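Local structure of Rep protein (Adeno-associated virus - 5, 1M55) at residues L43-L47 and V48-Q52; L53-A56 and D57-R61; S109-R112 and A113-K117. The protein probably nicks viral origin DNA as the endonuclease of rolling-circle-type replication, the deposited fragment being its catalytic domain with bound zinc ions. All coordinates share one frame; numbering follows the deposited sequence.

Overall arrangement
The three contacts follow one another along the chain and all belong to the Rep catalytic domain, in which helices pack on an antiparallel sheet. Contact 1 is the entry into helix 50-71, and contact 2, its centre about 14 Å further on, lies within the same helix; Val48 CG1 and Leu53 CD2 join them, 3.7 Å apart. Contact 3 sits on helix 101-118, its centre about 14 Å from that of contact 2; Leu115 CD2 comes within 3.7 Å of Ile59 O, so contact 2 touches both others. Contacts 1 and 3 are about 26 Å apart between centres and do not meet. Together they trace a surface loop, a buried helix against the sheet, and a second helix beside it.

Contact 1: L43-L47 and V48-Q52; sequences LNLTL and VEQPQ
Val48 N donates to Leu45 O over 3.0 Å, the bond that closes the short 3-10 turn 45-47 onto the chain leading into helix 50-71. The amide comes from well above the carbonyl plane of Leu45, 61° out of it. One step earlier, Asn44 starts the turn: its OD1 accepts from Thr46 N, an Asx turn, and also from Thr46 OG1 at 2.7 Å, both donors reaching it from the same face.

Apolar contact is slight. Leu45 CD1 is 4.2 Å from Val48 CB, and Val48 CG2 rests near the carbonyl oxygens of Asn44 and Leu45. The Gln50 side chain crosses that of Leu45 at about a right angle, bringing NE2 to 4.1 Å from Leu45 CG.

The segment is thus a loop-to-helix junction, with Glu49 at the N-cap position of helix 50-71. Gln163 of strand 162-167 ties it to the sheet, its amide accepting from Glu49 N and donating to Leu47 O, while Val48 packs on Trp164.

Three waters add further bridges. One donates to Leu45 O and Val48 O and accepts from Gln50 NE2 at 2.9 Å, while Gln50 OE1 is hydrogen-bonded to Trp35 N. Two further waters each donate both to Glu49 OE2 and to a turn carbonyl, one to Thr46 O and the other to Leu47 O; the second lies 2.7 Å from Glu49 OE2. The bend of Glu49 at chi2 (-58°) turns its carboxylate back toward these turn carbonyls.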
ATOM      1  N   LEU A  43       6.424 -17.250   1.680  1.00 17.50           N
ATOM      2  CA  LEU A  43       5.785 -16.951   0.408  1.00 16.41           C
ATOM      3  C   LEU A  43       6.523 -17.632  -0.737  1.00 16.35           C
ATOM      4  O   LEU A  43       7.687 -18.008  -0.605  1.00 17.38           O
ATOM      5  CB  LEU A  43       5.768 -15.437   0.150  1.00 15.75           C
ATOM      6  CG  LEU A  43       4.984 -14.509   1.081  1.00 15.28           C
ATOM      7  CD1 LEU A  43       5.198 -13.071   0.646  1.00 15.52           C
ATOM      8  CD2 LEU A  43       3.508 -14.853   1.059  1.00 15.39           C
ATOM      9  N   ASN A  44       5.823 -17.824  -1.847  1.00 15.54           N
ATOM     10  CA  ASN A  44       6.416 -18.416  -3.032  1.00 14.64           C
ATOM     11  C   ASN A  44       6.846 -17.217  -3.883  1.00 14.50           C
ATOM     12  O   ASN A  44       6.003 -16.491  -4.422  1.00 14.21           O
ATOM     13  CB  ASN A  44       5.385 -19.266  -3.774  1.00 14.39           C
ATOM     14  CG  ASN A  44       5.936 -19.865  -5.050  1.00 19.51           C
ATOM     15  OD1 ASN A  44       7.076 -19.603  -5.434  1.00 17.91           O
ATOM     16  ND2 ASN A  44       5.129 -20.678  -5.715  1.00 25.28           N
ATOM     17  N   LEU A  45       8.151 -16.988  -3.974  1.00 14.08           N
ATOM     18  CA  LEU A  45       8.680 -15.853  -4.724  1.00 14.18           C
ATOM     19  C   LEU A  45       8.313 -15.836  -6.203  1.00 14.09           C
ATOM     20  O   LEU A  45       8.161 -14.762  -6.785  1.00 14.45           O
ATOM     21  CB  LEU A  45      10.202 -15.757  -4.558  1.00 14.09           C
ATOM     22  CG  LEU A  45      10.879 -14.466  -5.045  1.00 14.68           C
ATOM     23  CD1 LEU A  45      10.369 -13.265  -4.258  1.00 14.25           C
ATOM     24  CD2 LEU A  45      12.385 -14.582  -4.896  1.00 15.53           C
ATOM     25  N   THR A  46       8.127 -17.005  -6.807  1.00 14.11           N
ATOM     26  CA  THR A  46       7.784 -17.063  -8.226  1.00 14.86           C
ATOM     27  C   THR A  46       6.438 -16.408  -8.528  1.00 14.28           C
ATOM     28  O   THR A  46       6.189 -16.002  -9.662  1.00 15.57           O
ATOM     29  CB  THR A  46       7.786 -18.511  -8.765  1.00 18.32           C
ATOM     30  OG1 THR A  46       6.746 -19.268  -8.134  1.00 25.22           O
ATOM     31  CG2 THR A  46       9.123 -19.179  -8.481  1.00 17.08           C
ATOM     32  N   LEU A  47       5.583 -16.287  -7.511  1.00 13.42           N
ATOM     33  CA  LEU A  47       4.268 -15.670  -7.687  1.00 13.28           C
ATOM     34  C   LEU A  47       4.275 -14.161  -7.429  1.00 11.96           C
ATOM     35  O   LEU A  47       3.251 -13.493  -7.581  1.00 10.87           O
ATOM     36  CB  LEU A  47       3.231 -16.352  -6.790  1.00 14.18           C
ATOM     37  CG  LEU A  47       2.961 -17.828  -7.095  1.00 16.93           C
ATOM     38  CD1 LEU A  47       1.953 -18.392  -6.100  1.00 16.24           C
ATOM     39  CD2 LEU A  47       2.447 -17.970  -8.526  1.00 19.28           C
ATOM     40  N   VAL A  48       5.422 -13.635  -7.011  1.00 11.74           N
ATOM     41  CA  VAL A  48       5.565 -12.206  -6.743  1.00 11.45           C
ATOM     42  C   VAL A  48       6.077 -11.519  -8.011  1.00 11.07           C
ATOM     43  O   VAL A  48       7.075 -11.950  -8.597  1.00 11.43           O
ATOM     44  CB  VAL A  48       6.555 -11.951  -5.583  1.00 11.40           C
ATOM     45  CG1 VAL A  48       6.752 -10.454  -5.373  1.00 11.17           C
ATOM     46  CG2 VAL A  48       6.043 -12.606  -4.299  1.00 11.55           C
ATOM     47  N   GLU A  49       5.382 -10.472  -8.442  1.00  9.87           N
ATOM     48  CA  GLU A  49       5.762  -9.727  -9.639  1.00  9.89           C
ATOM     49  C   GLU A  49       6.740  -8.628  -9.223  1.00 10.22           C
ATOM     50  O   GLU A  49       6.333  -7.536  -8.821  1.00  9.76           O
ATOM     51  CB  GLU A  49       4.518  -9.134 -10.303  1.00 10.34           C
ATOM     52  CG  GLU A  49       3.454 -10.172 -10.675  1.00 11.29           C
ATOM     53  CD  GLU A  49       3.970 -11.258 -11.605  1.00 19.27           C
ATOM     54  OE1 GLU A  49       4.883 -10.988 -12.417  1.00 18.00           O
ATOM     55  OE2 GLU A  49       3.455 -12.393 -11.528  1.00 22.55           O
ATOM     56  N   GLN A  50       8.032  -8.914  -9.360  1.00  9.87           N
ATOM     57  CA  GLN A  50       9.078  -7.987  -8.940  1.00 10.11           C
ATOM     58  C   GLN A  50       9.110  -6.571  -9.524  1.00  9.94           C
ATOM     59  O   GLN A  50       9.325  -5.607  -8.779  1.00  9.26           O
ATOM     60  CB  GLN A  50      10.450  -8.665  -9.009  1.00 10.58           C
ATOM     61  CG  GLN A  50      10.596  -9.806  -7.998  1.00 10.60           C
ATOM     62  CD  GLN A  50      11.970 -10.460  -8.022  1.00 15.25           C
ATOM     63  OE1 GLN A  50      12.998  -9.775  -8.057  1.00 14.77           O
ATOM     64  NE2 GLN A  50      11.997 -11.787  -7.983  1.00 13.60           N
ATOM     65  N   PRO A  51       8.887  -6.410 -10.843  1.00 10.21           N
ATOM     66  CA  PRO A  51       8.915  -5.048 -11.395  1.00 10.02           C
ATOM     67  C   PRO A  51       7.852  -4.163 -10.743  1.00  9.80           C
ATOM     68  O   PRO A  51       8.123  -3.019 -10.361  1.00 10.30           O
ATOM     69  CB  PRO A  51       8.626  -5.275 -12.879  1.00 10.65           C
ATOM     70  CG  PRO A  51       9.235  -6.619 -13.129  1.00 10.95           C
ATOM     71  CD  PRO A  51       8.771  -7.406 -11.923  1.00 11.00           C
ATOM     72  N   GLN A  52       6.648  -4.709 -10.586  1.00  8.52           N
ATOM     73  CA  GLN A  52       5.554  -3.973  -9.963  1.00  7.71           C
ATOM     74  C   GLN A  52       5.839  -3.737  -8.479  1.00  7.52           C
ATOM     75  O   GLN A  52       5.547  -2.665  -7.947  1.00  8.16           O
ATOM     76  CB  GLN A  52       4.229  -4.718 -10.145  1.00  7.71           C
ATOM     77  CG  GLN A  52       3.665  -4.661 -11.566  1.00 10.26           C
ATOM     78  CD  GLN A  52       4.266  -5.690 -12.515  1.00 13.29           C
ATOM     79  OE1 GLN A  52       5.125  -6.488 -12.140  1.00 10.06           O
ATOM     80  NE2 GLN A  52       3.801  -5.675 -13.756  1.00 20.75           N
TER
HETATM   81  O   HOH W   1       9.584 -13.264  -8.587  1.00 13.70           O
HETATM   82  O   HOH W   2       4.368 -15.337 -11.806  1.00 46.24           O
HETATM   83  O   HOH W   3       1.634 -13.434  -9.800  1.00 18.02           O

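Contact 2: L53-A56 and D57-R61; sequences LTVA and DRIRR
Leu53, Val55 and Ala56 offer their carbonyls to the amides of Asp57, Ile59 and Arg60 in regular i to i+4 helical bonds, whereas the bond from Arg58 N to Thr54 O is weak at 3.4 Å. Val55 and Ile59, one turn apart, meet obliquely: Val55 CG1 lies 3.9 Å from Ile59 CD1. Ile59 CG1 stands beside the backbone N (chi1 -71°), which lays it 3.3 Å from Val55 O and sends CD1 back along the helix toward the valine.

Asp57, Arg60 and Arg61 form a salt-bridge network, the aspartate's partners lying three and four residues on. Arg60 grips Asp57 side-on, NH2 at 2.9 Å and NE at 3.1 Å from the same OD1, with the oxygen almost in the guanidinium plane. The second carboxylate oxygen, OD2, takes a straight bond from Arg61 NE (167°). The Arg60 guanidinium meets the Arg61 group edge-on, its NH2 3.2 Å over the centre of one face of the Arg61 guanidinium; the shared carboxylate would offset their charges.

Helix 50-71 is here covered from two sides. Leu53 and Ala56 pack on Phe81 of strand 77-83, and Arg60 makes a cation-pi contact with Trp166 of strand 162-167. Toward helix 24-32, Val55 meets Phe26 and Val30. Thr54 OG1 is hydrogen-bonded to Trp35 NE1 of the following loop and to Gln50 O one turn earlier in its own helix.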
ATOM      1  N   LEU A  53       6.417  -4.733  -7.814  1.00  7.43           N
ATOM      2  CA  LEU A  53       6.759  -4.610  -6.398  1.00  7.19           C
ATOM      3  C   LEU A  53       7.791  -3.496  -6.198  1.00  7.43           C
ATOM      4  O   LEU A  53       7.738  -2.752  -5.216  1.00  7.75           O
ATOM      5  CB  LEU A  53       7.300  -5.936  -5.861  1.00  7.20           C
ATOM      6  CG  LEU A  53       7.817  -5.957  -4.421  1.00  8.43           C
ATOM      7  CD1 LEU A  53       6.750  -5.470  -3.440  1.00  8.62           C
ATOM      8  CD2 LEU A  53       8.270  -7.369  -4.080  1.00  9.12           C
ATOM      9  N   THR A  54       8.720  -3.378  -7.140  1.00  6.98           N
ATOM     10  CA  THR A  54       9.750  -2.349  -7.072  1.00  7.19           C
ATOM     11  C   THR A  54       9.109  -0.959  -7.070  1.00  7.56           C
ATOM     12  O   THR A  54       9.473  -0.099  -6.258  1.00  7.99           O
ATOM     13  CB  THR A  54      10.755  -2.508  -8.239  1.00  7.47           C
ATOM     14  OG1 THR A  54      11.438  -3.764  -8.094  1.00  7.27           O
ATOM     15  CG2 THR A  54      11.773  -1.375  -8.249  1.00  6.66           C
ATOM     16  N   VAL A  55       8.134  -0.747  -7.948  1.00  6.89           N
ATOM     17  CA  VAL A  55       7.439   0.539  -8.001  1.00  7.20           C
ATOM     18  C   VAL A  55       6.629   0.723  -6.718  1.00  6.50           C
ATOM     19  O   VAL A  55       6.648   1.795  -6.106  1.00  7.01           O
ATOM     20  CB  VAL A  55       6.454   0.619  -9.197  1.00  7.68           C
ATOM     21  CG1 VAL A  55       5.776   1.982  -9.227  1.00  7.78           C
ATOM     22  CG2 VAL A  55       7.180   0.381 -10.495  1.00  7.82           C
ATOM     23  N   ALA A  56       5.942  -0.340  -6.306  1.00  5.95           N
ATOM     24  CA  ALA A  56       5.103  -0.317  -5.111  1.00  6.53           C
ATOM     25  C   ALA A  56       5.855   0.083  -3.844  1.00  6.66           C
ATOM     26  O   ALA A  56       5.375   0.921  -3.074  1.00  7.30           O
ATOM     27  CB  ALA A  56       4.434  -1.666  -4.916  1.00  6.56           C
ATOM     28  N   ASP A  57       7.034  -0.494  -3.628  1.00  5.96           N
ATOM     29  CA  ASP A  57       7.799  -0.159  -2.430  1.00  6.37           C
ATOM     30  C   ASP A  57       8.229   1.299  -2.426  1.00  6.61           C
ATOM     31  O   ASP A  57       8.219   1.947  -1.375  1.00  6.64           O
ATOM     32  CB  ASP A  57       9.029  -1.054  -2.267  1.00  7.90           C
ATOM     33  CG  ASP A  57       9.723  -0.849  -0.923  1.00 11.07           C
ATOM     34  OD1 ASP A  57       9.072  -1.044   0.128  1.00 10.93           O
ATOM     35  OD2 ASP A  57      10.910  -0.469  -0.917  1.00 12.52           O
ATOM     36  N   ARG A  58       8.617   1.817  -3.590  1.00  5.93           N
ATOM     37  CA  ARG A  58       9.037   3.208  -3.666  1.00  5.84           C
ATOM     38  C   ARG A  58       7.842   4.110  -3.372  1.00  6.01           C
ATOM     39  O   ARG A  58       7.966   5.096  -2.639  1.00  7.19           O
ATOM     40  CB  ARG A  58       9.644   3.534  -5.030  1.00  6.30           C
ATOM     41  CG  ARG A  58      10.270   4.929  -5.119  1.00  7.65           C
ATOM     42  CD  ARG A  58      11.342   5.157  -4.045  1.00  8.77           C
ATOM     43  NE  ARG A  58      12.367   4.115  -4.049  1.00  7.98           N
ATOM     44  CZ  ARG A  58      13.395   4.070  -4.890  1.00  9.07           C
ATOM     45  NH1 ARG A  58      13.560   5.021  -5.805  1.00  8.80           N
ATOM     46  NH2 ARG A  58      14.233   3.042  -4.850  1.00  8.68           N
ATOM     47  N   ILE A  59       6.680   3.762  -3.920  1.00  6.06           N
ATOM     48  CA  ILE A  59       5.467   4.538  -3.677  1.00  5.85           C
ATOM     49  C   ILE A  59       5.169   4.527  -2.177  1.00  6.11           C
ATOM     50  O   ILE A  59       4.910   5.575  -1.579  1.00  6.84           O
ATOM     51  CB  ILE A  59       4.250   3.945  -4.435  1.00  5.94           C
ATOM     52  CG1 ILE A  59       4.388   4.194  -5.936  1.00  6.94           C
ATOM     53  CG2 ILE A  59       2.938   4.549  -3.917  1.00  6.25           C
ATOM     54  CD1 ILE A  59       3.272   3.558  -6.756  1.00  9.09           C
ATOM     55  N   ARG A  60       5.215   3.341  -1.577  1.00  6.04           N
ATOM     56  CA  ARG A  60       4.949   3.190  -0.153  1.00  7.15           C
ATOM     57  C   ARG A  60       5.843   4.087   0.700  1.00  7.23           C
ATOM     58  O   ARG A  60       5.351   4.832   1.554  1.00  7.77           O
ATOM     59  CB  ARG A  60       5.136   1.735   0.277  1.00  8.88           C
ATOM     60  CG  ARG A  60       4.993   1.541   1.768  1.00 13.09           C
ATOM     61  CD  ARG A  60       5.479   0.187   2.199  1.00 13.58           C
ATOM     62  NE  ARG A  60       6.924   0.004   2.053  1.00 12.25           N
ATOM     63  CZ  ARG A  60       7.805   0.188   3.033  1.00 11.09           C
ATOM     64  NH1 ARG A  60       7.400   0.585   4.237  1.00 11.19           N
ATOM     65  NH2 ARG A  60       9.077  -0.128   2.843  1.00 12.04           N
ATOM     66  N   ARG A  61       7.153   4.019   0.473  1.00  6.32           N
ATOM     67  CA  ARG A  61       8.080   4.834   1.253  1.00  5.58           C
ATOM     68  C   ARG A  61       7.866   6.331   1.039  1.00  6.06           C
ATOM     69  O   ARG A  61       7.794   7.094   2.001  1.00  6.73           O
ATOM     70  CB  ARG A  61       9.526   4.442   0.954  1.00  6.74           C
ATOM     71  CG  ARG A  61       9.877   3.028   1.398  1.00  7.03           C
ATOM     72  CD  ARG A  61      11.308   2.686   1.015  1.00  8.38           C
ATOM     73  NE  ARG A  61      11.654   1.295   1.302  1.00  7.88           N
ATOM     74  CZ  ARG A  61      12.131   0.862   2.465  1.00 10.25           C
ATOM     75  NH1 ARG A  61      12.322   1.706   3.469  1.00 10.91           N
ATOM     76  NH2 ARG A  61      12.451  -0.415   2.612  1.00 12.93           N
TER

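Contact 3: S109-R112 and A113-K117; sequences SQIR and AQLVK
Ile111 O accepts from Leu115 N at 2.9 Å, one of four successive i to i+4 backbone bonds across this turn of helix 101-118. The others run from Ala113 N to Ser109 O, from Gln114 N to Gln110 O and from Val116 N to Arg112 O; lengths of 2.9 to 3.1 Å are those of a regular alpha helix.

Side chains of the later segment lean on the carbonyls of the turn before. Leu115 CG, beside its backbone N (chi1 -70°), comes within 3.4 Å of Ile111 O, and Val116 CG2 lies 3.3 Å from Arg112 O. Gln114 CB rests 3.4 Å from Ile111 O, after which the chain bends at chi2 (71°) and carries the amide off. Apolar contact between the turns is modest: Ile111 CG2 faces Leu115 CG at 4.4 Å.

The guanidinium of Arg112 folds back along the helix through a bend at chi3 (59°), and Ser109 CA stands 3.9 Å over one face of it, nearer its margin than its centre.

The helix packs along two fronts. On one, Gln110 touches Phe70, Ile111 meets Phe63, and Gln114 reaches Val62 and Glu66, all of helix 50-71. On the other, Arg112, Leu115 and Val116 pack on Trp130, just before strand 131-133, and Val116 is joined by a backbone hydrogen bond to Gly122 in the loop after the helix.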
ATOM      1  N   SER A 109      -3.588  14.811  -1.753  1.00 12.19           N
ATOM      2  CA  SER A 109      -3.377  15.436  -3.056  1.00 12.38           C
ATOM      3  C   SER A 109      -1.896  15.844  -3.169  1.00 11.21           C
ATOM      4  O   SER A 109      -1.263  15.663  -4.219  1.00 11.58           O
ATOM      5  CB  SER A 109      -4.276  16.666  -3.193  1.00 16.76           C
ATOM      6  OG  SER A 109      -4.095  17.292  -4.451  1.00 25.71           O
ATOM      7  N   GLN A 110      -1.345  16.374  -2.082  1.00 10.31           N
ATOM      8  CA  GLN A 110       0.061  16.772  -2.055  1.00 10.82           C
ATOM      9  C   GLN A 110       0.962  15.541  -2.154  1.00 10.64           C
ATOM     10  O   GLN A 110       2.003  15.576  -2.813  1.00 10.18           O
ATOM     11  CB  GLN A 110       0.377  17.563  -0.785  1.00 13.72           C
ATOM     12  CG  GLN A 110      -0.204  18.969  -0.779  1.00 20.60           C
ATOM     13  CD  GLN A 110       0.109  19.730   0.498  1.00 38.05           C
ATOM     14  OE1 GLN A 110       1.260  19.787   0.941  1.00 42.29           O
ATOM     15  NE2 GLN A 110      -0.915  20.327   1.097  1.00 41.84           N
ATOM     16  N   ILE A 111       0.567  14.457  -1.490  1.00  9.89           N
ATOM     17  CA  ILE A 111       1.343  13.224  -1.539  1.00  9.95           C
ATOM     18  C   ILE A 111       1.351  12.699  -2.974  1.00  9.35           C
ATOM     19  O   ILE A 111       2.394  12.290  -3.481  1.00 10.05           O
ATOM     20  CB  ILE A 111       0.789  12.151  -0.580  1.00 10.36           C
ATOM     21  CG1 ILE A 111       0.896  12.645   0.868  1.00 10.13           C
ATOM     22  CG2 ILE A 111       1.567  10.851  -0.752  1.00 11.34           C
ATOM     23  CD1 ILE A 111       0.343  11.690   1.904  1.00 10.82           C
ATOM     24  N   ARG A 112       0.198  12.740  -3.639  1.00  8.98           N
ATOM     25  CA  ARG A 112       0.105  12.288  -5.025  1.00  8.88           C
ATOM     26  C   ARG A 112       1.071  13.087  -5.905  1.00  9.16           C
ATOM     27  O   ARG A 112       1.790  12.514  -6.728  1.00  9.41           O
ATOM     28  CB  ARG A 112      -1.326  12.432  -5.549  1.00  9.99           C
ATOM     29  CG  ARG A 112      -1.487  12.033  -7.013  1.00 12.44           C
ATOM     30  CD  ARG A 112      -2.943  11.988  -7.436  1.00 17.86           C
ATOM     31  NE  ARG A 112      -3.610  13.274  -7.266  1.00 26.92           N
ATOM     32  CZ  ARG A 112      -4.716  13.453  -6.548  1.00 38.58           C
ATOM     33  NH1 ARG A 112      -5.292  12.426  -5.930  1.00 41.36           N
ATOM     34  NH2 ARG A 112      -5.241  14.665  -6.434  1.00 38.41           N
ATOM     35  N   ALA A 113       1.094  14.404  -5.715  1.00  9.14           N
ATOM     36  CA  ALA A 113       1.988  15.269  -6.483  1.00  9.56           C
ATOM     37  C   ALA A 113       3.452  14.881  -6.240  1.00  9.69           C
ATOM     38  O   ALA A 113       4.267  14.868  -7.169  1.00 10.07           O
ATOM     39  CB  ALA A 113       1.751  16.727  -6.113  1.00  9.64           C
ATOM     40  N   GLN A 114       3.782  14.556  -4.992  1.00  9.43           N
ATOM     41  CA  GLN A 114       5.142  14.149  -4.642  1.00  9.41           C
ATOM     42  C   GLN A 114       5.489  12.822  -5.325  1.00  9.37           C
ATOM     43  O   GLN A 114       6.609  12.639  -5.813  1.00 10.14           O
ATOM     44  CB  GLN A 114       5.289  14.036  -3.123  1.00  9.07           C
ATOM     45  CG  GLN A 114       6.624  13.473  -2.642  1.00 12.16           C
ATOM     46  CD  GLN A 114       7.800  14.424  -2.833  1.00 16.99           C
ATOM     47  OE1 GLN A 114       7.707  15.434  -3.532  1.00 15.98           O
ATOM     48  NE2 GLN A 114       8.920  14.096  -2.209  1.00 18.37           N
ATOM     49  N   LEU A 115       4.532  11.900  -5.372  1.00  8.45           N
ATOM     50  CA  LEU A 115       4.755  10.612  -6.026  1.00  8.37           C
ATOM     51  C   LEU A 115       5.053  10.820  -7.511  1.00  8.25           C
ATOM     52  O   LEU A 115       5.955  10.195  -8.069  1.00  9.09           O
ATOM     53  CB  LEU A 115       3.527   9.707  -5.874  1.00  8.54           C
ATOM     54  CG  LEU A 115       3.254   9.164  -4.469  1.00  8.74           C
ATOM     55  CD1 LEU A 115       1.923   8.433  -4.433  1.00  9.75           C
ATOM     56  CD2 LEU A 115       4.382   8.241  -4.055  1.00  8.83           C
ATOM     57  N   VAL A 116       4.294  11.707  -8.145  1.00  8.89           N
ATOM     58  CA  VAL A 116       4.476  11.993  -9.566  1.00  9.14           C
ATOM     59  C   VAL A 116       5.899  12.493  -9.842  1.00  9.84           C
ATOM     60  O   VAL A 116       6.555  12.042 -10.784  1.00 10.69           O
ATOM     61  CB  VAL A 116       3.424  13.019 -10.062  1.00  9.04           C
ATOM     62  CG1 VAL A 116       3.734  13.483 -11.488  1.00  9.28           C
ATOM     63  CG2 VAL A 116       2.033  12.393 -10.012  1.00  8.77           C
ATOM     64  N   LYS A 117       6.391  13.384  -8.992  1.00 10.52           N
ATOM     65  CA  LYS A 117       7.736  13.925  -9.164  1.00 10.90           C
ATOM     66  C   LYS A 117       8.866  12.942  -8.865  1.00 11.43           C
ATOM     67  O   LYS A 117       9.786  12.776  -9.668  1.00 11.90           O
ATOM     68  CB  LYS A 117       7.910  15.181  -8.305  1.00 14.73           C
ATOM     69  CG  LYS A 117       7.094  16.362  -8.797  1.00 20.82           C
ATOM     70  CD  LYS A 117       7.414  17.644  -8.053  1.00 28.89           C
ATOM     71  CE  LYS A 117       6.941  17.599  -6.617  1.00 39.27           C
ATOM     72  NZ  LYS A 117       7.120  18.926  -5.965  1.00 46.96           N
TER